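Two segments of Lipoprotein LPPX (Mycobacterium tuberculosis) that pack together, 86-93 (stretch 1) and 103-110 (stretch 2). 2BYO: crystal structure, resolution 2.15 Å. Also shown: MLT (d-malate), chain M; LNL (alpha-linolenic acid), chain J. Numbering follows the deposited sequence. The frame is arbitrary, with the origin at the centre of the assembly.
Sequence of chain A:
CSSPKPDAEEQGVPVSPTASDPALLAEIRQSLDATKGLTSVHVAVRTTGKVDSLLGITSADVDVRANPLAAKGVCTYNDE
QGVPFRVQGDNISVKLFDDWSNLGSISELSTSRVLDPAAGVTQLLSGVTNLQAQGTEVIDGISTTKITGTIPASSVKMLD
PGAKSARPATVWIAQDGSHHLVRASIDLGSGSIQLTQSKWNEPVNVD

Stretch 1, residues 86-93: RVQGDNIS
Stretch 2 103-110: LGSISELS

Stretch 1 is a tight hairpin. Its strands, 86-88 and 91-93, are joined by a type II' turn from Gln88 to Asn91, closed by Asn91 N to Gln88 O (2.9 Å) and Gln88 N to Asn91 O (3.0 Å). Farther from the turn, Arg86 N bonds Ser93 O and Ser93 N bonds Arg86 O, both at 2.9 Å. Gly89 takes phi/psi of 57/-125, where positive phi favours glycine; Asp90 follows at -87/-12. Stretch 2 ends a strand at Ser105 and enters a helix at Ile106, with Leu109 N to Ser105 O (3.0 Å) and Ser110 N to Ile106 O (2.8 Å) forming its first backbone bonds.

Strands 91-93 and 103-105 run antiparallel, their N-to-C directions 167° apart and their axes 4.8 Å apart at closest approach. In register, Asn91 faces Ser105 as a non-hydrogen-bonded pair (CA to CA 4.8 Å), and Ile92 faces Gly104 as a hydrogen-bonded pair (CA to CA 5.1 Å). Ile92 N donates to Gly104 O at 2.9 Å, while Ile92 O receives Leu103 N at 2.8 Å and, weakly, Gly104 N at 3.3 Å. Leu103, at phi/psi -87/-27, departs from extended geometry, whereas Gly104 is almost fully extended at -174/177. Just past the strand pairing, Ile106 N donates to Asp90 O at 2.8 Å, nearly straight (167°). The same oxygen, Asp90 O, receives a CA-H...O contact from Ser105 CA at 3.3 Å.

The polar centre is the Asp90 carboxylate at the helix start. Its CA-to-CB bond points sideways, but chi1 t (-173°) and chi2 of 56° bring the end of the side chain nearer to stretch 2. Asp90 OD1 accepts from Ser107 N at 2.7 Å, and Asp90 OD2 accepts from Ser105 OG at a very short 2.4 Å. Aspartate suits this place because its two oxygens can meet a hydroxyl and a free amide of the first helical turn. Ser105, with chi1 off-well at 148°, is the N-cap: Ser105 OG also accepts from Glu108 N at 3.2 Å, so one small hydroxyl serves both carboxylate and helix. Ser107, chi1 p, places its OG 3.0 Å from both Asp90 OD1 and Ser105 OG, though which accepts its proton is open.

Apolar packing fills the other part of the contact. Ile92, the residue most covered by the opposing stretch, has chi1 m and chi2 t; its CD1 meets Leu109 CD1 at 3.6 Å, and its CG1 lies 4.4 Å from Ile106 CG1. Ile106, also m,t, reaches the hairpin with CD1, 3.5 Å from Val87 CG1 (chi1 t) and 3.3 Å from Gly89 O. Leu109 is likewise m,t, and its CD1 also lies 3.9 Å from linolenate C13. These buried, branched aliphatic chains suit the place because they pack against one another without needing polar partners. Opposite Ile92, Gly104 leaves room for d-malate: its CA lies 3.3 Å from malate O4, which would crowd a CB. Altogether 448 Å² is buried between the stretches, both sides summed.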

ATOM      1  N   ARG A  86      11.386   7.165  -7.847  1.00 32.70           N
ATOM      2  CA  ARG A  86      10.643   8.416  -7.662  1.00 35.67           C
ATOM      3  C   ARG A  86       9.291   8.434  -8.362  1.00 36.43           C
ATOM      4  O   ARG A  86       9.057   7.712  -9.331  1.00 35.85           O
ATOM      5  CB  ARG A  86      11.473   9.638  -8.094  1.00 36.05           C
ATOM      6  CG  ARG A  86      11.706   9.713  -9.577  1.00 38.98           C
ATOM      7  CD  ARG A  86      12.716  10.780  -9.971  1.00 39.60           C
ATOM      8  NE  ARG A  86      12.778  10.885 -11.429  1.00 42.18           N
ATOM      9  CZ  ARG A  86      13.689  11.577 -12.117  1.00 43.83           C
ATOM     10  NH1 ARG A  86      14.669  12.233 -11.501  1.00 44.76           N
ATOM     11  NH2 ARG A  86      13.623  11.596 -13.438  1.00 44.71           N
ATOM     12  N   VAL A  87       8.397   9.245  -7.812  1.00 38.76           N
ATOM     13  CA  VAL A  87       7.186   9.665  -8.491  1.00 41.97           C
ATOM     14  C   VAL A  87       7.252  11.191  -8.600  1.00 44.63           C
ATOM     15  O   VAL A  87       7.293  11.894  -7.587  1.00 44.40           O
ATOM     16  CB  VAL A  87       5.913   9.222  -7.733  1.00 41.67           C
ATOM     17  CG1 VAL A  87       4.669   9.849  -8.362  1.00 45.42           C
ATOM     18  CG2 VAL A  87       5.801   7.716  -7.733  1.00 39.83           C
ATOM     19  N   GLN A  88       7.287  11.685  -9.833  1.00 47.42           N
ATOM     20  CA  GLN A  88       7.291  13.112 -10.111  1.00 51.18           C
ATOM     21  C   GLN A  88       6.256  13.390 -11.186  1.00 53.79           C
ATOM     22  O   GLN A  88       6.301  12.790 -12.260  1.00 54.20           O
ATOM     23  CB  GLN A  88       8.671  13.558 -10.601  1.00 52.16           C
ATOM     24  CG  GLN A  88       9.739  13.539  -9.520  1.00 52.83           C
ATOM     25  CD  GLN A  88      11.042  14.192  -9.961  1.00 54.05           C
ATOM     26  OE1 GLN A  88      11.267  14.455 -11.155  1.00 58.72           O
ATOM     27  NE2 GLN A  88      11.921  14.445  -8.992  1.00 58.16           N
ATOM     28  N   GLY A  89       5.330  14.300 -10.904  1.00 55.77           N
ATOM     29  CA  GLY A  89       4.236  14.569 -11.829  1.00 58.46           C
ATOM     30  C   GLY A  89       3.489  13.275 -12.101  1.00 57.46           C
ATOM     31  O   GLY A  89       3.068  12.589 -11.172  1.00 54.79           O
ATOM     32  N   ASP A  90       3.359  12.921 -13.376  1.00 58.24           N
ATOM     33  CA  ASP A  90       2.652  11.705 -13.768  1.00 58.01           C
ATOM     34  C   ASP A  90       3.564  10.470 -13.779  1.00 54.28           C
ATOM     35  O   ASP A  90       3.084   9.344 -13.843  1.00 54.32           O
ATOM     36  CB  ASP A  90       2.029  11.914 -15.153  1.00 62.31           C
ATOM     37  CG  ASP A  90       1.131  10.767 -15.575  1.00 63.71           C
ATOM     38  OD1 ASP A  90       0.177  10.444 -14.837  1.00 64.52           O
ATOM     39  OD2 ASP A  90       1.379  10.197 -16.656  1.00 65.88           O
ATOM     40  N   ASN A  91       4.874  10.672 -13.695  1.00 51.65           N
ATOM     41  CA  ASN A  91       5.824   9.595 -13.956  1.00 49.19           C
ATOM     42  C   ASN A  91       6.264   8.815 -12.729  1.00 45.42           C
ATOM     43  O   ASN A  91       6.592   9.393 -11.701  1.00 43.43           O
ATOM     44  CB  ASN A  91       7.045  10.156 -14.664  1.00 49.30           C
ATOM     45  CG  ASN A  91       6.696  10.788 -15.986  1.00 54.41           C
ATOM     46  OD1 ASN A  91       5.881  10.254 -16.743  1.00 57.85           O
ATOM     47  ND2 ASN A  91       7.287  11.944 -16.266  1.00 57.00           N
ATOM     48  N   ILE A  92       6.260   7.493 -12.869  1.00 44.21           N
ATOM     49  CA  ILE A  92       6.869   6.566 -11.919  1.00 41.84           C
ATOM     50  C   ILE A  92       8.170   6.116 -12.564  1.00 40.55           C
ATOM     51  O   ILE A  92       8.144   5.562 -13.662  1.00 41.63           O
ATOM     52  CB  ILE A  92       5.956   5.342 -11.681  1.00 41.24           C
ATOM     53  CG1 ILE A  92       4.627   5.786 -11.048  1.00 43.75           C
ATOM     54  CG2 ILE A  92       6.647   4.302 -10.808  1.00 39.02           C
ATOM     55  CD1 ILE A  92       3.532   4.722 -11.109  1.00 45.37           C
ATOM     56  N   SER A  93       9.294   6.361 -11.892  1.00 39.43           N
ATOM     57  CA  SER A  93      10.630   6.162 -12.471  1.00 38.63           C
ATOM     58  C   SER A  93      11.606   5.456 -11.518  1.00 36.64           C
ATOM     59  O   SER A  93      11.461   5.527 -10.296  1.00 35.22           O
ATOM     60  CB  SER A  93      11.230   7.514 -12.849  1.00 39.97           C
ATOM     61  OG  SER A  93      10.429   8.197 -13.803  1.00 44.83           O
ATOM     62  N   LEU A 103       8.829   3.584 -15.480  1.00 46.93           N
ATOM     63  CA  LEU A 103       8.152   2.279 -15.424  1.00 47.93           C
ATOM     64  C   LEU A 103       6.668   2.413 -15.725  1.00 50.61           C
ATOM     65  O   LEU A 103       6.017   1.464 -16.188  1.00 53.11           O
ATOM     66  CB  LEU A 103       8.324   1.633 -14.051  1.00 45.84           C
ATOM     67  CG  LEU A 103       9.752   1.298 -13.622  1.00 44.86           C
ATOM     68  CD1 LEU A 103       9.723   0.584 -12.294  1.00 45.45           C
ATOM     69  CD2 LEU A 103      10.458   0.450 -14.663  1.00 47.88           C
ATOM     70  N   GLY A 104       6.119   3.583 -15.447  1.00 50.02           N
ATOM     71  CA  GLY A 104       4.714   3.775 -15.657  1.00 52.82           C
ATOM     72  C   GLY A 104       4.267   5.189 -15.432  1.00 53.46           C
ATOM     73  O   GLY A 104       5.052   6.060 -15.059  1.00 51.72           O
ATOM     74  N   SER A 105       2.981   5.385 -15.677  1.00 56.67           N
ATOM     75  CA  SER A 105       2.332   6.670 -15.585  1.00 58.51           C
ATOM     76  C   SER A 105       1.156   6.534 -14.635  1.00 58.86           C
ATOM     77  O   SER A 105       0.401   5.566 -14.712  1.00 59.84           O
ATOM     78  CB  SER A 105       1.845   7.104 -16.968  1.00 62.22           C
ATOM     79  OG  SER A 105       0.668   7.883 -16.874  1.00 65.21           O
ATOM     80  N   ILE A 106       1.007   7.512 -13.751  1.00 58.72           N
ATOM     81  CA  ILE A 106      -0.065   7.512 -12.762  1.00 59.99           C
ATOM     82  C   ILE A 106      -1.427   7.503 -13.449  1.00 63.89           C
ATOM     83  O   ILE A 106      -2.281   6.669 -13.141  1.00 64.39           O
ATOM     84  CB  ILE A 106       0.048   8.733 -11.823  1.00 59.22           C
ATOM     85  CG1 ILE A 106       1.270   8.581 -10.910  1.00 56.67           C
ATOM     86  CG2 ILE A 106      -1.208   8.888 -10.975  1.00 61.03           C
ATOM     87  CD1 ILE A 106       1.634   9.849 -10.171  1.00 56.23           C
ATOM     88  N   SER A 107      -1.616   8.436 -14.377  1.00 67.11           N
ATOM     89  CA  SER A 107      -2.877   8.563 -15.107  1.00 72.71           C
ATOM     90  C   SER A 107      -3.229   7.278 -15.862  1.00 74.70           C
ATOM     91  O   SER A 107      -4.382   6.851 -15.870  1.00 77.55           O
ATOM     92  CB  SER A 107      -2.816   9.746 -16.086  1.00 75.48           C
ATOM     93  OG  SER A 107      -1.751   9.603 -17.012  1.00 75.18           O
ATOM     94  N   GLU A 108      -2.222   6.657 -16.470  1.00 73.81           N
ATOM     95  CA  GLU A 108      -2.440   5.480 -17.302  1.00 76.70           C
ATOM     96  C   GLU A 108      -2.734   4.226 -16.485  1.00 75.50           C
ATOM     97  O   GLU A 108      -3.545   3.400 -16.896  1.00 78.32           O
ATOM     98  CB  GLU A 108      -1.260   5.292 -18.255  1.00 76.26           C
ATOM     99  CG  GLU A 108      -1.174   6.455 -19.250  1.00 80.31           C
ATOM    100  CD  GLU A 108      -0.209   6.221 -20.384  1.00 80.70           C
ATOM    101  OE1 GLU A 108       0.914   5.748 -20.121  1.00 79.23           O
ATOM    102  OE2 GLU A 108      -0.573   6.532 -21.539  1.00 87.17           O
ATOM    103  N   LEU A 109      -2.098   4.102 -15.322  1.00 71.66           N
ATOM    104  CA  LEU A 109      -2.463   3.062 -14.358  1.00 71.15           C
ATOM    105  C   LEU A 109      -3.852   3.320 -13.761  1.00 73.54           C
ATOM    106  O   LEU A 109      -4.614   2.386 -13.536  1.00 75.27           O
ATOM    107  CB  LEU A 109      -1.420   2.961 -13.238  1.00 66.95           C
ATOM    108  CG  LEU A 109      -0.041   2.418 -13.629  1.00 64.91           C
ATOM    109  CD1 LEU A 109       0.941   2.648 -12.494  1.00 61.16           C
ATOM    110  CD2 LEU A 109      -0.108   0.937 -13.997  1.00 66.55           C
ATOM    111  N   SER A 110      -4.183   4.587 -13.522  1.00 74.30           N
ATOM    112  CA  SER A 110      -5.482   4.950 -12.938  1.00 77.12           C
ATOM    113  C   SER A 110      -6.670   4.592 -13.841  1.00 82.27           C
ATOM    114  O   SER A 110      -7.755   4.291 -13.345  1.00 84.46           O
ATOM    115  CB  SER A 110      -5.516   6.445 -12.601  1.00 77.21           C
ATOM    116  OG  SER A 110      -6.607   6.762 -11.757  1.00 79.50           O
TER
HETATM  117  C1  MLT M1219       3.705   3.816 -19.695  1.00 71.00           C
HETATM  118  O1  MLT M1219       2.832   4.436 -19.056  1.00 72.33           O
HETATM  119  O2  MLT M1219       4.743   4.426 -20.044  1.00 72.58           O
HETATM  120  C2  MLT M1219       3.520   2.357 -20.018  1.00 70.62           C
HETATM  121  O3  MLT M1219       2.176   2.046 -20.343  1.00 70.21           O
HETATM  122  C3  MLT M1219       4.032   1.507 -18.855  1.00 68.83           C
HETATM  123  C4  MLT M1219       2.994   1.236 -17.787  1.00 69.11           C
HETATM  124  O4  MLT M1219       2.294   2.158 -17.285  1.00 65.75           O
HETATM  125  O5  MLT M1219       2.844   0.056 -17.376  1.00 69.81           O
HETATM  126  O1  LNL J1216      -3.207  11.595  -6.986  1.00 74.44           O
HETATM  127  C1  LNL J1216      -3.284  10.792  -7.946  1.00 75.18           C
HETATM  128  O2  LNL J1216      -3.231  11.179  -9.139  1.00 76.09           O
HETATM  129  C2  LNL J1216      -3.442   9.312  -7.637  1.00 74.25           C
HETATM  130  C3  LNL J1216      -4.041   8.539  -8.818  1.00 73.85           C
HETATM  131  C4  LNL J1216      -4.342   7.073  -8.488  1.00 73.31           C
HETATM  132  C5  LNL J1216      -3.077   6.251  -8.206  1.00 72.83           C
HETATM  133  C6  LNL J1216      -2.933   5.011  -9.094  1.00 72.08           C
HETATM  134  C7  LNL J1216      -3.338   3.718  -8.387  1.00 71.27           C
HETATM  135  C8  LNL J1216      -2.457   2.558  -8.841  1.00 69.86           C
HETATM  136  C9  LNL J1216      -2.985   1.206  -8.341  1.00 68.60           C
HETATM  137  C10 LNL J1216      -1.920   0.217  -7.846  1.00 67.42           C
HETATM  138  C11 LNL J1216      -0.501   0.605  -8.217  1.00 66.70           C
HETATM  139  C12 LNL J1216       0.226  -0.126  -9.069  1.00 65.63           C
HETATM  140  C13 LNL J1216       1.651   0.245  -9.449  1.00 63.63           C
HETATM  141  C14 LNL J1216       2.442   0.875  -8.298  1.00 62.05           C
HETATM  142  C15 LNL J1216       3.832   0.257  -8.128  1.00 61.03           C
HETATM  143  C16 LNL J1216       4.674   1.096  -7.166  1.00 59.60           C
HETATM  144  C17 LNL J1216       5.392   0.267  -6.095  1.00 58.68           C
HETATM  145  C18 LNL J1216       5.746   1.098  -4.872  1.00 57.71           C